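Side-chain contacts in extracellular solute-binding protein family 1 (Kribbella flavida, PDB 5IXP), which probably captures a solute, perhaps a carbohydrate, outside the cell and hands it to an ABC transporter: residues Thr47-Gly52 with Asp74-Leu79; Lys43-Asn48 with Ser53-Ile58. One frame throughout, in Å; residues are numbered along the deposited sequence. Where two conformers were deposited one is given.

Contact 1 (Thr47-Gly52 with Asp74-Leu79); sequences TNLASG and DKFVDL
Leu-49, in the last turn of helix 38-51, faces Lys-75 at the end of a short 3-10 segment, and their CA atoms, 7.6 Å apart, are the closest CA pair between the two segments. The helix connects parallel strands 28-34 and 58-62 in a beta-alpha-beta crossover, part of the alpha/beta architecture of the periplasmic-binding-protein clan, and the loop carrying Lys-75 precedes helix 84-87. Leu-49 is the centre of the contact. Its CG lies anti to the backbone N (chi1 -166°), which sends the two methyls out toward the loop, each to a different neighbour. CD1 lies against the root of the lysine, 3.6 Å from Lys-75 CB, while Leu-49 CG rests 3.8 Å from Lys-75 CD. The lysine chain, extended beyond its CG, therefore passes the leucine obliquely and covers it with methylene carbons, carrying its ammonium group onward to the helix end. There Lys-75 NZ comes 3.9 Å from Leu-49 O, where the partial negative charge of the helix C terminus would probably favour the ammonium group. A water between them donates to Leu-49 O at 2.6 Å; its separation from NZ is so short that this second link is doubtful. The loop is also held by backbone bonding of Lys-75 with Thr-279 and of Val-77 with Val-277. Phe-76 is buried, and only the far rim of its ring comes near the helix. With CG beside the backbone N (chi1 -68°), the aromatic group swings back toward Leu-49, whose side chain it crosses at about a right angle. The second methyl approaches the ring obliquely, Leu-49 CD2 lying 4.0 Å from Phe-76 CE1 and 4.2 Å from CZ.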
loop_
_atom_site.group_PDB
_atom_site.type_symbol
_atom_site.label_atom_id
_atom_site.label_comp_id
_atom_site.label_asym_id
_atom_site.label_seq_id
_atom_site.Cartn_x
_atom_site.Cartn_y
_atom_site.Cartn_z
ATOM N N THR A 47 2.150 -7.827 21.955
ATOM C CA THR A 47 2.171 -8.484 23.256
ATOM C C THR A 47 3.457 -9.266 23.468
ATOM O O THR A 47 4.052 -9.218 24.554
ATOM C CB THR A 47 0.964 -9.412 23.388
ATOM O OG1 THR A 47 -0.237 -8.634 23.331
ATOM C CG2 THR A 47 1.017 -10.165 24.705
ATOM N N ASN A 48 3.898 -9.991 22.440
ATOM C CA ASN A 48 5.060 -10.856 22.574
ATOM C C ASN A 48 6.350 -10.049 22.584
ATOM O O ASN A 48 7.297 -10.401 23.295
ATOM C CB ASN A 48 5.065 -11.882 21.442
ATOM C CG ASN A 48 3.899 -12.836 21.534
ATOM O OD1 ASN A 48 3.261 -12.937 22.581
ATOM N ND2 ASN A 48 3.605 -13.533 20.444
ATOM N N LEU A 49 6.405 -8.973 21.799
ATOM C CA LEU A 49 7.573 -8.100 21.840
ATOM C C LEU A 49 7.742 -7.507 23.231
ATOM O O LEU A 49 8.858 -7.449 23.754
ATOM C CB LEU A 49 7.455 -6.992 20.787
ATOM C CG LEU A 49 8.724 -6.186 20.474
ATOM C CD1 LEU A 49 9.817 -7.066 19.896
ATOM C CD2 LEU A 49 8.423 -5.024 19.533
ATOM N N ALA A 50 6.638 -7.098 23.859
ATOM C CA ALA A 50 6.720 -6.490 25.182
ATOM C C ALA A 50 7.023 -7.516 26.271
ATOM O O ALA A 50 7.677 -7.184 27.269
ATOM C CB ALA A 50 5.420 -5.751 25.502
ATOM N N SER A 51 6.558 -8.756 26.116
ATOM C CA SER A 51 6.792 -9.742 27.164
ATOM C C SER A 51 8.167 -10.379 27.058
ATOM O O SER A 51 8.641 -10.960 28.037
ATOM C CB SER A 51 5.722 -10.830 27.117
ATOM O OG SER A 51 5.891 -11.651 25.975
ATOM N N GLY A 52 8.816 -10.277 25.901
ATOM C CA GLY A 52 10.052 -10.993 25.666
ATOM C C GLY A 52 9.893 -12.466 25.352
ATOM O O GLY A 52 10.895 -13.191 25.351
ATOM N N ASP A 74 15.772 -1.637 18.383
ATOM C CA ASP A 74 16.652 -2.374 19.282
ATOM C C ASP A 74 16.185 -3.811 19.477
ATOM O O ASP A 74 16.992 -4.689 19.792
ATOM C CB ASP A 74 16.732 -1.679 20.648
ATOM C CG ASP A 74 17.740 -0.548 20.684
ATOM O OD1 ASP A 74 18.194 -0.112 19.604
ATOM O OD2 ASP A 74 18.068 -0.085 21.805
ATOM N N LYS A 75 14.894 -4.069 19.308
ATOM C CA LYS A 75 14.327 -5.386 19.544
ATOM C C LYS A 75 14.302 -6.254 18.298
ATOM O O LYS A 75 13.762 -7.368 18.342
ATOM C CB LYS A 75 12.923 -5.241 20.115
ATOM C CG LYS A 75 12.939 -4.452 21.400
ATOM C CD LYS A 75 11.673 -4.623 22.184
ATOM C CE LYS A 75 11.719 -3.752 23.425
ATOM N NZ LYS A 75 10.499 -3.959 24.237
ATOM N N PHE A 76 14.885 -5.782 17.199
ATOM C CA PHE A 76 14.931 -6.542 15.958
ATOM C C PHE A 76 16.368 -6.696 15.493
ATOM O O PHE A 76 17.219 -5.838 15.744
ATOM C CB PHE A 76 14.088 -5.868 14.873
ATOM C CG PHE A 76 12.624 -5.910 15.162
ATOM C CD1 PHE A 76 12.031 -4.936 15.948
ATOM C CD2 PHE A 76 11.841 -6.946 14.677
ATOM C CE1 PHE A 76 10.677 -4.981 16.235
ATOM C CE2 PHE A 76 10.487 -6.994 14.956
ATOM C CZ PHE A 76 9.903 -6.007 15.737
ATOM N N VAL A 77 16.632 -7.822 14.834
ATOM C CA VAL A 77 17.932 -8.028 14.216
ATOM C C VAL A 77 18.138 -6.987 13.127
ATOM O O VAL A 77 17.271 -6.778 12.269
ATOM C CB VAL A 77 18.024 -9.456 13.660
ATOM C CG1 VAL A 77 19.259 -9.611 12.776
ATOM C CG2 VAL A 77 18.042 -10.460 14.805
ATOM N N ASP A 78 19.274 -6.295 13.183
ATOM C CA ASP A 78 19.736 -5.508 12.047
ATOM C C ASP A 78 20.222 -6.479 10.980
ATOM O O ASP A 78 21.245 -7.143 11.157
ATOM C CB ASP A 78 20.839 -4.553 12.499
ATOM C CG ASP A 78 21.375 -3.681 11.370
ATOM O OD1 ASP A 78 20.818 -3.720 10.255
ATOM O OD2 ASP A 78 22.357 -2.937 11.613
ATOM N N LEU A 79 19.464 -6.607 9.887
ATOM C CA LEU A 79 19.815 -7.592 8.874
ATOM C C LEU A 79 21.130 -7.260 8.176
ATOM O O LEU A 79 21.694 -8.127 7.501
ATOM C CB LEU A 79 18.660 -7.732 7.869
ATOM C CG LEU A 79 17.350 -8.203 8.551
ATOM C CD1 LEU A 79 16.129 -8.041 7.632
ATOM C CD2 LEU A 79 17.453 -9.643 9.039
HETATM O O HOH W 1 10.829 -6.294 24.888
#

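Contact 2 (Lys43-Asn48 with Ser53-Ile58)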
loop_
_atom_site.group_PDB
_atom_site.type_symbol
_atom_site.label_atom_id
_atom_site.label_comp_id
_atom_site.label_asym_id
_atom_site.label_seq_id
_atom_site.Cartn_x
_atom_site.Cartn_y
_atom_site.Cartn_z
ATOM N N LYS A 43 -1.638 -7.784 17.365
ATOM C CA LYS A 43 -1.710 -7.843 18.822
ATOM C C LYS A 43 -0.706 -8.839 19.388
ATOM O O LYS A 43 -0.070 -8.570 20.413
ATOM C CB LYS A 43 -3.125 -8.205 19.267
ATOM C CG LYS A 43 -4.112 -7.059 19.193
ATOM C CD LYS A 43 -5.374 -7.411 19.956
ATOM C CE LYS A 43 -6.595 -7.314 19.070
ATOM N NZ LYS A 43 -6.825 -5.920 18.588
ATOM N N ASN A 44 -0.554 -9.998 18.740
ATOM C CA ASN A 44 0.457 -10.956 19.180
ATOM C C ASN A 44 1.834 -10.330 19.115
ATOM O O ASN A 44 2.643 -10.475 20.036
ATOM C CB ASN A 44 0.440 -12.208 18.304
ATOM C CG ASN A 44 -0.823 -13.007 18.452
ATOM O OD1 ASN A 44 -1.538 -12.881 19.444
ATOM N ND2 ASN A 44 -1.094 -13.866 17.472
ATOM N N LEU A 45 2.125 -9.667 17.997
ATOM C CA LEU A 45 3.375 -8.943 17.814
ATOM C C LEU A 45 3.637 -8.010 18.988
ATOM O O LEU A 45 4.678 -8.091 19.652
ATOM C CB LEU A 45 3.290 -8.159 16.506
ATOM C CG LEU A 45 4.508 -7.912 15.635
ATOM C CD1 LEU A 45 5.312 -9.188 15.498
ATOM C CD2 LEU A 45 4.005 -7.440 14.288
ATOM N N GLU A 46 2.677 -7.126 19.262
ATOM C CA GLU A 46 2.830 -6.150 20.335
ATOM C C GLU A 46 3.001 -6.841 21.677
ATOM O O GLU A 46 3.892 -6.492 22.462
ATOM C CB GLU A 46 1.617 -5.217 20.378
ATOM C CG GLU A 46 1.384 -4.446 19.114
ATOM C CD GLU A 46 0.198 -3.510 19.223
ATOM O OE1 GLU A 46 -0.526 -3.587 20.237
ATOM O OE2 GLU A 46 -0.009 -2.697 18.296
ATOM N N THR A 47 2.150 -7.827 21.955
ATOM C CA THR A 47 2.171 -8.484 23.256
ATOM C C THR A 47 3.457 -9.266 23.468
ATOM O O THR A 47 4.052 -9.218 24.554
ATOM C CB THR A 47 0.964 -9.412 23.388
ATOM O OG1 THR A 47 -0.237 -8.634 23.331
ATOM C CG2 THR A 47 1.017 -10.165 24.705
ATOM N N ASN A 48 3.898 -9.991 22.440
ATOM C CA ASN A 48 5.060 -10.856 22.574
ATOM C C ASN A 48 6.350 -10.049 22.584
ATOM O O ASN A 48 7.297 -10.401 23.295
ATOM C CB ASN A 48 5.065 -11.882 21.442
ATOM C CG ASN A 48 3.899 -12.836 21.534
ATOM O OD1 ASN A 48 3.261 -12.937 22.581
ATOM N ND2 ASN A 48 3.605 -13.533 20.444
ATOM N N SER A 53 8.676 -12.939 25.078
ATOM C CA SER A 53 8.466 -14.356 24.805
ATOM C C SER A 53 7.353 -14.544 23.779
ATOM O O SER A 53 6.465 -13.698 23.631
ATOM C CB SER A 53 8.118 -15.123 26.085
ATOM O OG SER A 53 6.876 -14.682 26.582
ATOM N N GLY A 54 7.415 -15.668 23.068
ATOM C CA GLY A 54 6.343 -16.082 22.191
ATOM C C GLY A 54 6.486 -15.681 20.737
ATOM O O GLY A 54 5.716 -16.177 19.902
HETATM N N MSE A 55 7.431 -14.807 20.402
HETATM C CA MSE A 55 7.582 -14.384 19.006
HETATM C C MSE A 55 8.099 -15.496 18.113
HETATM O O MSE A 55 8.877 -16.357 18.539
HETATM C CB MSE A 55 8.512 -13.180 18.894
HETATM C CG MSE A 55 7.982 -11.976 19.649
HETATM SE SE MSE A 55 8.983 -10.354 19.282
HETATM C CE MSE A 55 7.991 -9.751 17.736
ATOM N N ALA A 56 7.654 -15.455 16.862
ATOM C CA ALA A 56 8.212 -16.330 15.850
ATOM C C ALA A 56 9.633 -15.882 15.513
ATOM O O ALA A 56 10.040 -14.749 15.795
ATOM C CB ALA A 56 7.333 -16.328 14.598
ATOM N N ASP A 57 10.404 -16.800 14.925
ATOM C CA ASP A 57 11.746 -16.437 14.477
ATOM C C ASP A 57 11.700 -15.445 13.330
ATOM O O ASP A 57 12.580 -14.582 13.222
ATOM C CB ASP A 57 12.519 -17.681 14.053
ATOM C CG ASP A 57 12.682 -18.660 15.188
ATOM O OD1 ASP A 57 13.502 -18.383 16.088
ATOM O OD2 ASP A 57 11.979 -19.695 15.178
ATOM N N ILE A 58 10.711 -15.573 12.442
ATOM C CA ILE A 58 10.451 -14.587 11.394
ATOM C C ILE A 58 9.042 -14.068 11.621
ATOM O O ILE A 58 8.091 -14.857 11.663
ATOM C CB ILE A 58 10.589 -15.191 9.982
ATOM C CG1 ILE A 58 12.023 -15.675 9.740
ATOM C CG2 ILE A 58 10.173 -14.150 8.899
ATOM C CD1 ILE A 58 12.176 -16.554 8.463
#
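Asn-48 reaches from the helix onto the backbone of Ser-53 and Gly-54, with CB, CG and OD1 against the Ser-53 carbonyl oxygen and ND2 against the Gly-54 peptide. CB comes first, 3.2 Å from Ser-53 O and, two residues further along the loop, 3.4 Å from Met-55 CG. With CG beside the backbone N (chi1 -66°), the carboxamide is laid along the chain: its carbon stays 3.4 Å from Ser-53 O. Beyond it, OD1 meets the same carbonyl oxygen as a second acceptor, without bonding. ND2 reaches the Gly-54 peptide, 3.4 Å from Gly-54 O, but the angle is too poor for a hydrogen bond; that oxygen instead accepts from Arg-33. The turn follows the helix of a beta-alpha-beta crossover and leads into strand 58-62. Gly-54 has a positive phi (95°) at which a CB would already jam against the preceding carbonyl oxygen; it would also sit 3.1 Å from Asn-48 OD1. Replacing Asn-48 with an alanine would probably open a gap beside the Ser-53 and Gly-54 carbonyls, where the carboxamide now packs, and let the turn shift. The backbone adds a weak bond from Ser-53 N to Asn-48 O at 3.4 Å, and Gln-280 bridges the two segments, giving its NE2 to Asn-48 O and taking Met-55 N on OE1. Residue 55 is a selenomethionine whose chain bends at its last torsion (chi3 88°), bringing CE back toward the helix, where its approach to Leu-45 CD1 is doubtful, since Leu-45 was deposited in two conformers.

Overall arrangement
Along the chain, helix 38-51 supplies the first segment of both contacts, which share Thr-47 and Asn-48. Contact 2 closes the short turn directly after the helix, before strand 58-62 begins. Contact 1 closes a much longer loop that takes in that strand and helix 66-70. The two cross rather than nest, because Leu-45 and Asn-48 pair forward to residues 53-55, while Leu-49, later in the helix, pairs past them to residues 75-76. Their centres are 8 Å apart, and they join where Leu-49 CD1 packs 3.4 Å from Met-55 SE. Together they tie the helix C terminus to its outgoing turn and to the loop leading to helix 84-87.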